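Local coordinates for protein proline dehydrogenase (Bradyrhizobium japonicum USDA 110, PDB 3HAZ) that probably oxidises proline to glutamate in two steps, pairing an FAD-dependent proline dehydrogenase with an NAD-dependent pyrroline-5-carboxylate (glutamate semialdehyde) dehydrogenase in one chain, at residues C618-A623 and G969-L974; T671-A676 and A975-E980; P726-V731 and R745-K750; L757-G762 and S962-K967. One frame throughout, in Å; residues are numbered along the deposited sequence.

Contact 1 (C618-A623 and G969-L974); sequences CRYYAA and GGPHYL
Helix 604-629 of the aldehyde dehydrogenase part meets the loop that precedes strand 978-986, and a type I beta turn from Gly-970 to Tyr-973 shapes the facing loop. Arg-619 forms a salt bridge with Glu-586 on helix 571-587. The first residue to reach across is Tyr-620. Its CG stands anti to the backbone N (chi1 178°), which sends the ring straight at the glycines: CE2 lies 3.5 Å from Gly-969 C, and the peptide carbon Gly-970 C lies in the plane of the ring at its hydroxyl edge, 3.0 Å from OH, a packing contact and not a hydrogen bond. Tyr-621, one residue on, has CG anti to its carbonyl carbon instead, so its ring runs between Gly-969 and Tyr-973. The Tyr-621 ring and that of Tyr-973 lie nearly parallel, planes at 14°, but are slid so far apart that they barely overlap. Near its root the same ring meets a methyl, with CD1 of Tyr-621 3.9 Å from CD2 of Leu-974. Gly-969 gives its N-H to the phenol oxygen near the ring plane: Gly-969 N to Tyr-621 OH is 2.8 Å, with 149° at the hydrogen. A leucine in place of Tyr-621 would remove the hydroxyl that accepts this N-H and the ring beside Tyr-973, and would probably loosen the loop against the helix. That hydroxyl also packs on its aromatic neighbour, Tyr-621 OH lying 3.2 Å from Tyr-973 CD2.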
# COMPACT_ATOMS: atom_id res chain seq x y z
N CYS A 618 12.29 -33.46 2.39
CA CYS A 618 13.47 -32.66 2.70
C CYS A 618 13.23 -31.16 2.48
O CYS A 618 13.55 -30.34 3.34
CB CYS A 618 14.67 -33.12 1.88
SG CYS A 618 15.24 -34.80 2.24
N ARG A 619 12.66 -30.82 1.34
CA ARG A 619 12.46 -29.41 1.00
C ARG A 619 11.37 -28.78 1.86
O ARG A 619 11.49 -27.64 2.28
CB ARG A 619 12.15 -29.24 -0.49
CG ARG A 619 13.27 -29.72 -1.40
CD ARG A 619 13.17 -29.13 -2.80
NE ARG A 619 14.26 -29.61 -3.64
CZ ARG A 619 14.16 -30.64 -4.47
NH1 ARG A 619 13.01 -31.30 -4.58
NH2 ARG A 619 15.21 -31.02 -5.19
N TYR A 620 10.31 -29.54 2.12
CA TYR A 620 9.21 -29.04 2.93
C TYR A 620 9.60 -28.85 4.40
O TYR A 620 9.32 -27.80 4.99
CB TYR A 620 8.00 -29.96 2.82
CG TYR A 620 6.84 -29.51 3.68
CD1 TYR A 620 6.07 -28.40 3.32
CD2 TYR A 620 6.53 -30.17 4.86
CE1 TYR A 620 5.01 -27.98 4.11
CE2 TYR A 620 5.48 -29.75 5.66
CZ TYR A 620 4.73 -28.65 5.28
OH TYR A 620 3.69 -28.25 6.09
N TYR A 621 10.25 -29.85 4.99
CA TYR A 621 10.72 -29.68 6.36
C TYR A 621 11.79 -28.59 6.44
O TYR A 621 11.89 -27.87 7.44
CB TYR A 621 11.21 -31.00 6.96
CG TYR A 621 10.10 -32.01 7.15
CD1 TYR A 621 8.81 -31.58 7.44
CD2 TYR A 621 10.34 -33.37 7.06
CE1 TYR A 621 7.77 -32.49 7.62
CE2 TYR A 621 9.31 -34.29 7.24
CZ TYR A 621 8.03 -33.84 7.52
OH TYR A 621 7.01 -34.74 7.69
N ALA A 622 12.59 -28.44 5.39
CA ALA A 622 13.58 -27.37 5.39
C ALA A 622 12.85 -26.03 5.44
O ALA A 622 13.22 -25.13 6.20
CB ALA A 622 14.49 -27.45 4.17
N ALA A 623 11.79 -25.91 4.64
CA ALA A 623 11.04 -24.66 4.54
C ALA A 623 10.28 -24.34 5.82
O ALA A 623 10.30 -23.21 6.29
CB ALA A 623 10.08 -24.70 3.34
N GLY A 969 4.32 -34.28 6.97
CA GLY A 969 4.18 -33.47 5.77
C GLY A 969 3.14 -32.37 5.91
O GLY A 969 2.56 -31.92 4.92
N GLY A 970 2.90 -31.95 7.15
CA GLY A 970 1.98 -30.85 7.43
C GLY A 970 2.62 -29.83 8.37
O GLY A 970 3.72 -30.05 8.88
N PRO A 971 1.93 -28.71 8.61
CA PRO A 971 2.51 -27.58 9.34
C PRO A 971 2.61 -27.76 10.85
O PRO A 971 3.17 -26.89 11.51
CB PRO A 971 1.56 -26.42 9.01
CG PRO A 971 0.25 -27.08 8.73
CD PRO A 971 0.56 -28.44 8.14
N HIS A 972 2.10 -28.86 11.39
CA HIS A 972 2.14 -29.07 12.84
C HIS A 972 3.14 -30.13 13.26
O HIS A 972 3.21 -30.50 14.43
CB HIS A 972 0.75 -29.43 13.38
CG HIS A 972 -0.29 -28.40 13.08
ND1 HIS A 972 -0.42 -27.24 13.81
CD2 HIS A 972 -1.24 -28.35 12.12
CE1 HIS A 972 -1.41 -26.52 13.32
NE2 HIS A 972 -1.93 -27.17 12.29
N TYR A 973 3.93 -30.62 12.31
CA TYR A 973 4.82 -31.76 12.54
C TYR A 973 6.10 -31.42 13.31
O TYR A 973 6.42 -32.06 14.32
CB TYR A 973 5.19 -32.39 11.20
CG TYR A 973 5.73 -33.80 11.27
CD1 TYR A 973 4.95 -34.85 11.73
CD2 TYR A 973 7.02 -34.09 10.83
CE1 TYR A 973 5.43 -36.15 11.77
CE2 TYR A 973 7.52 -35.38 10.86
CZ TYR A 973 6.72 -36.40 11.33
OH TYR A 973 7.22 -37.68 11.36
N LEU A 974 6.83 -30.42 12.83
CA LEU A 974 8.16 -30.12 13.36
C LEU A 974 8.15 -29.72 14.83
O LEU A 974 9.04 -30.11 15.59
CB LEU A 974 8.86 -29.05 12.52
CG LEU A 974 9.24 -29.48 11.10
CD1 LEU A 974 10.09 -28.43 10.40
CD2 LEU A 974 9.96 -30.82 11.11

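Contact 2 (T671-A676 and A975-E980); sequences TAALMA and ARFATE
With chi1 at -67°, Phe-977 sets CG anti to its carbonyl carbon and beside its backbone N, and a chi2 of 83° turns the ring plane nearly perpendicular to the CA-CB-CG plane, so that one face is laid on helix 664-675. Two alanines lie against the ring, and a third meets its CB. Ala-672 puts its methyl over the face as a CH-pi contact, CB standing 4.2 Å from the ring centroid and 25° off the normal, displaced toward the CE1 and CZ rim. Ala-673 works at the other rim: its backbone N lies above the same face, while its CA comes to 3.5 Å from CD2 of Phe-977. This is helix-to-sheet packing within the aldehyde dehydrogenase fold, since the last residues of 975-980 enter strand 978-986, which runs antiparallel to strand 641-656. Further along, Ala-676 approaches the root of the aromatic side chain, with its CB 3.5 Å from CB of Phe-977. A looser methyl pair follows, Ala-676 CB lying 4.4 Å from Ala-978 CB. No hydrogen bond passes directly between the segments; instead the side-chain amide of Asn-678 joins them, its ND2 donating to the carbonyl oxygens of both Ala-673 and Phe-977. The aromatic ring also meets Tyr-973 edge-to-face and touches Phe-653. At the strand end, Glu-980 accepts a hydrogen bond from the backbone N of Lys-967 of the second subunit.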
# COMPACT_ATOMS: atom_id res chain seq x y z
N THR A 671 14.76 -36.52 8.85
CA THR A 671 15.02 -35.12 8.55
C THR A 671 14.16 -34.18 9.39
O THR A 671 14.58 -33.07 9.70
CB THR A 671 14.82 -34.79 7.05
OG1 THR A 671 13.48 -35.09 6.66
CG2 THR A 671 15.80 -35.58 6.18
N ALA A 672 12.97 -34.61 9.77
CA ALA A 672 12.14 -33.80 10.66
C ALA A 672 12.84 -33.62 12.00
O ALA A 672 12.98 -32.50 12.48
CB ALA A 672 10.78 -34.44 10.85
N ALA A 673 13.25 -34.73 12.60
CA ALA A 673 13.95 -34.72 13.89
C ALA A 673 15.22 -33.89 13.81
O ALA A 673 15.48 -33.04 14.67
CB ALA A 673 14.27 -36.16 14.33
N LEU A 674 16.02 -34.14 12.78
CA LEU A 674 17.23 -33.37 12.52
C LEU A 674 16.94 -31.88 12.36
O LEU A 674 17.64 -31.03 12.93
CB LEU A 674 17.94 -33.89 11.27
CG LEU A 674 18.66 -35.23 11.37
CD1 LEU A 674 19.08 -35.71 9.98
CD2 LEU A 674 19.87 -35.14 12.32
N MET A 675 15.91 -31.55 11.58
CA MET A 675 15.59 -30.14 11.33
C MET A 675 15.25 -29.41 12.62
O MET A 675 15.58 -28.24 12.79
CB MET A 675 14.46 -29.99 10.30
CG MET A 675 14.17 -28.54 9.94
SD MET A 675 15.54 -27.75 9.04
CE MET A 675 15.61 -26.17 9.90
N ALA A 676 14.59 -30.12 13.54
CA ALA A 676 14.19 -29.53 14.81
C ALA A 676 15.36 -29.34 15.77
O ALA A 676 15.21 -28.73 16.83
CB ALA A 676 13.11 -30.36 15.46
N ALA A 975 7.15 -28.94 15.23
CA ALA A 975 7.05 -28.44 16.59
C ALA A 975 7.10 -29.56 17.62
O ALA A 975 7.65 -29.40 18.70
CB ALA A 975 5.78 -27.61 16.77
N ARG A 976 6.50 -30.70 17.28
CA ARG A 976 6.48 -31.85 18.18
C ARG A 976 7.89 -32.39 18.49
O ARG A 976 8.10 -33.01 19.54
CB ARG A 976 5.62 -32.97 17.60
CG ARG A 976 5.20 -34.01 18.62
CD ARG A 976 4.12 -33.46 19.54
NE ARG A 976 3.66 -34.49 20.46
CZ ARG A 976 4.09 -34.61 21.72
NH1 ARG A 976 4.96 -33.74 22.20
NH2 ARG A 976 3.63 -35.58 22.48
N PHE A 977 8.84 -32.14 17.59
CA PHE A 977 10.21 -32.63 17.78
C PHE A 977 11.05 -31.67 18.62
O PHE A 977 12.22 -31.94 18.90
CB PHE A 977 10.91 -32.85 16.44
CG PHE A 977 10.32 -33.97 15.62
CD1 PHE A 977 9.21 -33.75 14.82
CD2 PHE A 977 10.90 -35.22 15.63
CE1 PHE A 977 8.67 -34.78 14.04
CE2 PHE A 977 10.37 -36.26 14.86
CZ PHE A 977 9.25 -36.03 14.07
N ALA A 978 10.46 -30.54 19.00
CA ALA A 978 11.20 -29.52 19.73
C ALA A 978 10.57 -29.21 21.08
O ALA A 978 9.47 -29.67 21.38
CB ALA A 978 11.32 -28.25 18.89
N THR A 979 11.28 -28.42 21.88
CA THR A 979 10.75 -27.98 23.16
C THR A 979 10.79 -26.45 23.21
O THR A 979 11.68 -25.83 22.63
CB THR A 979 11.57 -28.58 24.34
OG1 THR A 979 10.91 -28.30 25.58
CG2 THR A 979 12.98 -28.02 24.39
N GLU A 980 9.80 -25.86 23.88
CA GLU A 980 9.73 -24.40 23.99
C GLU A 980 10.61 -23.84 25.10
O GLU A 980 10.82 -24.48 26.13
CB GLU A 980 8.30 -23.96 24.28
CG GLU A 980 7.32 -24.05 23.11
CD GLU A 980 5.89 -24.10 23.60
OE1 GLU A 980 5.21 -23.05 23.59
OE2 GLU A 980 5.46 -25.19 24.05

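Contact 3 (P726-V731 and R745-K750); sequences PDIAGV and RALAAK
Leu-747 carries the apolar part of the contact. Its CG lies anti to the carbonyl carbon (chi1 -70°), and the two methyls split between two partners: CD2 lies 4.1 Å from CD1 of Ile-728, and CD1 lies 4.1 Å from CG2 of Val-731. The Leu-747 and Ile-728 side chains cross at about a right angle, and those of Leu-747 and Val-731 obliquely. These contacts pack helix 737-749 against the entry to strand 730-734, inside the beta-alpha-beta unit completed by strand 757-760 in the Rossmann-like NAD-binding part of the aldehyde dehydrogenase fold. Ile-728 adopts a crowded first torsion, CG1 lying between the backbone N and the carbonyl carbon (chi1 62°), and this carries the branch toward the helix.

Polar contacts centre on Lys-750. Its chain runs extended beyond CG, crossing Ile-728 at about a right angle and bringing NZ to 3.5 Å from CG1 of that residue, a packing contact. The amine itself is held by hydrogen bonds to the carbonyl oxygens of Thr-723 and His-725. Its NZ also donates to a water at 2.8 Å, and that water gives a weak bond to Ile-728 O. At the helix end, Lys-750 O accepts from Arg-745 NH1 of the second subunit. The lysine charge is thus met by neutral oxygens, which would probably stabilise its protonated form, while its aliphatic chain lies beside the hydrophobic contacts.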
# COMPACT_ATOMS: atom_id res chain seq x y z
N PRO A 726 17.52 -45.07 28.56
CA PRO A 726 17.14 -43.97 29.47
C PRO A 726 17.48 -42.57 28.97
O PRO A 726 16.87 -41.60 29.45
CB PRO A 726 17.96 -44.28 30.74
CG PRO A 726 19.09 -45.15 30.25
CD PRO A 726 18.42 -46.02 29.23
N ASP A 727 18.42 -42.45 28.04
CA ASP A 727 18.90 -41.13 27.62
C ASP A 727 18.22 -40.54 26.38
O ASP A 727 18.58 -39.46 25.93
CB ASP A 727 20.41 -41.16 27.37
CG ASP A 727 21.20 -41.37 28.64
OD1 ASP A 727 20.64 -41.17 29.74
OD2 ASP A 727 22.39 -41.74 28.52
N ILE A 728 17.24 -41.24 25.82
CA ILE A 728 16.61 -40.73 24.60
C ILE A 728 15.53 -39.69 24.91
O ILE A 728 14.90 -39.75 25.97
CB ILE A 728 16.06 -41.86 23.73
CG1 ILE A 728 14.97 -42.62 24.48
CG2 ILE A 728 17.20 -42.78 23.29
CD1 ILE A 728 13.89 -43.18 23.59
N ALA A 729 15.33 -38.74 23.99
CA ALA A 729 14.45 -37.61 24.22
C ALA A 729 13.09 -37.74 23.52
O ALA A 729 12.22 -36.88 23.64
CB ALA A 729 15.13 -36.32 23.79
N GLY A 730 12.92 -38.81 22.76
CA GLY A 730 11.68 -39.01 22.05
C GLY A 730 11.78 -40.08 20.99
O GLY A 730 12.89 -40.50 20.62
N VAL A 731 10.62 -40.52 20.51
CA VAL A 731 10.54 -41.59 19.53
C VAL A 731 9.55 -41.24 18.42
O VAL A 731 8.40 -40.86 18.67
CB VAL A 731 10.12 -42.92 20.20
CG1 VAL A 731 9.86 -43.99 19.15
CG2 VAL A 731 11.19 -43.38 21.19
N ARG A 745 4.48 -48.40 26.11
CA ARG A 745 4.60 -48.98 27.44
C ARG A 745 6.03 -48.94 27.95
O ARG A 745 6.26 -48.60 29.11
CB ARG A 745 4.06 -50.42 27.47
CG ARG A 745 2.54 -50.48 27.55
CD ARG A 745 1.97 -51.76 26.97
NE ARG A 745 0.54 -51.60 26.67
CZ ARG A 745 -0.19 -52.47 25.99
NH1 ARG A 745 -1.48 -52.23 25.76
NH2 ARG A 745 0.37 -53.58 25.52
N ALA A 746 6.99 -49.27 27.09
CA ALA A 746 8.40 -49.21 27.47
C ALA A 746 8.80 -47.78 27.87
O ALA A 746 9.55 -47.58 28.82
CB ALA A 746 9.29 -49.74 26.36
N LEU A 747 8.29 -46.79 27.14
CA LEU A 747 8.57 -45.40 27.49
C LEU A 747 7.94 -45.04 28.83
O LEU A 747 8.60 -44.48 29.71
CB LEU A 747 8.07 -44.45 26.39
CG LEU A 747 8.84 -44.49 25.06
CD1 LEU A 747 8.17 -43.62 24.01
CD2 LEU A 747 10.28 -44.04 25.28
N ALA A 748 6.67 -45.37 29.01
CA ALA A 748 5.95 -45.00 30.22
C ALA A 748 6.54 -45.68 31.46
O ALA A 748 6.39 -45.17 32.58
CB ALA A 748 4.47 -45.33 30.09
N ALA A 749 7.19 -46.82 31.26
CA ALA A 749 7.79 -47.57 32.36
C ALA A 749 8.95 -46.82 33.02
O ALA A 749 9.15 -46.91 34.22
CB ALA A 749 8.25 -48.95 31.88
N LYS A 750 9.70 -46.07 32.22
CA LYS A 750 10.89 -45.39 32.72
C LYS A 750 10.54 -44.41 33.84
O LYS A 750 9.42 -43.91 33.91
CB LYS A 750 11.60 -44.65 31.59
CG LYS A 750 11.82 -45.49 30.35
CD LYS A 750 12.25 -44.62 29.18
CE LYS A 750 12.90 -45.45 28.08
NZ LYS A 750 13.40 -44.58 26.97
O HOH W 1 12.57 -41.93 27.14

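Contact 4 (L757-G762 and S962-K967); sequences LIAETG and SGTGPK. With NAD (nicotinamide-adenine-dinucleotide), chain D.
The shortest direct hydrogen bond between the segments runs from Ser-962 OG to Gly-762 O, 2.7 Å long and in the carbonyl plane. Thr-964 makes two bonds to one residue: the N-H of Ala-759 points almost straight at OG1 of Thr-964 (N to OG1 2.9 Å, 172°), and Thr-964 N returns a bond to Ala-759 O at 3.0 Å. The same hydroxyl donates to Gly-965 O, 2.8 Å away and on a lone pair of that oxygen. An alanine in place of Thr-964 would lose both hydroxyl bonds and is likely to leave Ala-759 N without its partner and the Gly-965 carbonyl less fixed. Further on, Thr-761 N binds Ser-962 O at 3.0 Å, from above the carbonyl plane. These bonds flank a single beta bridge, Glu-760 with Gly-963, by which the loop lies along strand 757-760, an edge of the Rossmann-like NAD-binding sheet. The backbones approach closely there, Gly-963 CA lying 3.0 Å from Ala-759 O. Glu-760, predicted to be an active-site residue, folds back at chi2 (-64°), so that OE2 takes a weak bond from Gly-965 N. Its OE1 receives a short bond from a water that also donates to Ser-962 O and accepts from the nicotinamide amide. That amide is held directly as well, NAD N7N donating to Thr-761 O at 2.8 Å. Outermost is the packing: the Ile-758 side chain crosses the Pro-966 ring at about a right angle, CG1 of Ile-758 lying 4.0 Å from CD of Pro-966, beside the cis peptide that precedes the proline.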
# COMPACT_ATOMS: atom_id res chain seq x y z
N LEU A 757 5.92 -39.43 22.00
CA LEU A 757 5.85 -40.53 21.06
C LEU A 757 4.97 -40.12 19.88
O LEU A 757 3.79 -39.84 20.05
CB LEU A 757 5.30 -41.81 21.71
CG LEU A 757 4.94 -42.96 20.77
CD1 LEU A 757 6.13 -43.37 19.91
CD2 LEU A 757 4.42 -44.18 21.54
N ILE A 758 5.56 -40.07 18.70
CA ILE A 758 4.80 -39.87 17.47
C ILE A 758 4.69 -41.23 16.82
O ILE A 758 5.70 -41.82 16.43
CB ILE A 758 5.50 -38.92 16.50
CG1 ILE A 758 5.61 -37.52 17.11
CG2 ILE A 758 4.77 -38.86 15.17
CD1 ILE A 758 6.49 -36.58 16.31
N ALA A 759 3.46 -41.74 16.72
CA ALA A 759 3.25 -43.09 16.22
C ALA A 759 2.15 -43.11 15.17
O ALA A 759 0.99 -42.78 15.43
CB ALA A 759 2.91 -44.04 17.37
N GLU A 760 2.54 -43.49 13.96
CA GLU A 760 1.61 -43.58 12.85
C GLU A 760 1.45 -45.05 12.54
O GLU A 760 2.42 -45.75 12.27
CB GLU A 760 2.13 -42.80 11.65
CG GLU A 760 2.58 -41.38 12.01
CD GLU A 760 1.44 -40.50 12.52
OE1 GLU A 760 0.59 -40.09 11.69
OE2 GLU A 760 1.40 -40.20 13.73
N THR A 761 0.22 -45.53 12.63
CA THR A 761 -0.03 -46.96 12.57
C THR A 761 -1.07 -47.27 11.48
O THR A 761 -1.35 -46.44 10.63
CB THR A 761 -0.41 -47.51 13.96
OG1 THR A 761 -1.38 -46.65 14.58
CG2 THR A 761 0.82 -47.55 14.86
N GLY A 762 -1.63 -48.48 11.51
CA GLY A 762 -2.43 -48.94 10.39
C GLY A 762 -3.81 -48.31 10.26
O GLY A 762 -4.10 -47.25 10.82
N SER A 962 -5.21 -45.42 14.55
CA SER A 962 -4.38 -45.16 13.37
C SER A 962 -3.19 -44.20 13.59
O SER A 962 -2.34 -44.05 12.71
CB SER A 962 -5.24 -44.64 12.22
OG SER A 962 -6.10 -45.67 11.76
N GLY A 963 -3.12 -43.54 14.75
CA GLY A 963 -2.00 -42.66 15.01
C GLY A 963 -2.19 -41.63 16.10
O GLY A 963 -3.30 -41.46 16.61
N THR A 964 -1.10 -40.96 16.47
CA THR A 964 -1.14 -39.96 17.53
C THR A 964 -1.21 -38.54 16.97
O THR A 964 -1.70 -37.64 17.63
CB THR A 964 0.14 -40.03 18.43
OG1 THR A 964 1.32 -39.96 17.62
CG2 THR A 964 0.17 -41.31 19.25
N GLY A 965 -0.72 -38.36 15.74
CA GLY A 965 -0.41 -37.02 15.26
C GLY A 965 0.93 -36.59 15.86
O GLY A 965 1.48 -37.31 16.69
N PRO A 966 1.47 -35.45 15.42
CA PRO A 966 0.89 -34.61 14.36
C PRO A 966 1.08 -35.27 13.00
O PRO A 966 1.78 -36.28 12.88
CB PRO A 966 1.72 -33.31 14.43
CG PRO A 966 2.80 -33.55 15.44
CD PRO A 966 2.83 -35.00 15.78
N LYS A 967 0.45 -34.69 11.98
CA LYS A 967 0.49 -35.24 10.63
C LYS A 967 1.84 -34.98 9.96
O LYS A 967 2.28 -33.85 9.87
CB LYS A 967 -0.62 -34.60 9.77
CG LYS A 967 -2.03 -35.15 9.99
CD LYS A 967 -3.03 -34.23 9.30
CE LYS A 967 -4.38 -34.89 9.01
NZ LYS A 967 -4.26 -35.90 7.94
PA NAD D . 5.90 -53.26 12.33
O1A NAD D . 5.05 -52.87 13.67
O2A NAD D . 5.83 -54.71 12.10
O5B NAD D . 7.49 -52.79 12.59
C5B NAD D . 7.97 -51.61 11.97
C4B NAD D . 9.27 -51.12 12.63
O4B NAD D . 9.30 -51.22 14.10
C3B NAD D . 10.57 -51.92 12.22
O3B NAD D . 11.71 -51.23 11.80
C2B NAD D . 10.65 -52.95 13.34
O2B NAD D . 11.74 -53.85 13.39
C1B NAD D . 10.35 -52.10 14.49
N9A NAD D . 9.92 -52.90 15.65
C8A NAD D . 9.34 -54.12 15.65
N7A NAD D . 9.10 -54.50 17.00
C5A NAD D . 9.56 -53.46 17.83
C6A NAD D . 9.58 -53.31 19.22
N6A NAD D . 9.04 -54.36 20.06
N1A NAD D . 10.10 -52.18 19.77
C2A NAD D . 10.61 -51.18 18.96
N3A NAD D . 10.59 -51.33 17.60
C4A NAD D . 10.07 -52.47 17.03
O3 NAD D . 5.34 -52.40 11.00
PN NAD D . 5.76 -52.90 9.46
O1N NAD D . 5.43 -54.53 9.30
O2N NAD D . 7.18 -52.64 9.22
O5D NAD D . 4.86 -52.06 8.33
C5D NAD D . 3.47 -52.32 8.19
C4D NAD D . 2.61 -51.46 9.14
O4D NAD D . 3.03 -50.03 9.31
C3D NAD D . 1.03 -51.37 8.94
O3D NAD D . 0.18 -51.76 9.99
C2D NAD D . 0.91 -49.94 8.37
O2D NAD D . -0.35 -49.38 8.06
C1D NAD D . 1.88 -49.21 9.20
N1N NAD D . 2.24 -47.97 8.51
C2N NAD D . 1.54 -46.79 8.80
C3N NAD D . 1.88 -45.55 8.10
C7N NAD D . 1.12 -44.26 8.43
O7N NAD D . 1.53 -43.23 8.02
N7N NAD D . -0.01 -44.29 9.34
C4N NAD D . 2.96 -45.55 7.08
C5N NAD D . 3.66 -46.73 6.79
C6N NAD D . 3.32 -47.98 7.50
O HOH W 2 -0.87 -42.05 11.11

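How the contacts relate
All four contacts lie in the aldehyde dehydrogenase part of the chain. Contacts 1 and 2 have centres 10 Å apart and touch through Tyr-973 and Ala-672; their segments alternate along the sequence. The second segments of contacts 4, 1 and 2 follow one another along 962-980, so one C-terminal run links strand 757-760, helix 604-629 and helix 664-675 in turn. Contact 3 is local, closing before contact 4 opens, about 17 Å between centres; neighbouring strands 730-734 and 757-760 join them, with Val-731 O probably bonded to Ile-758 N. Contacts 2, 3 and 4 reach the same mixed sheet, contact 4 meets NAD directly, and all four touch the second subunit, so cofactor site and subunit interface share one framework.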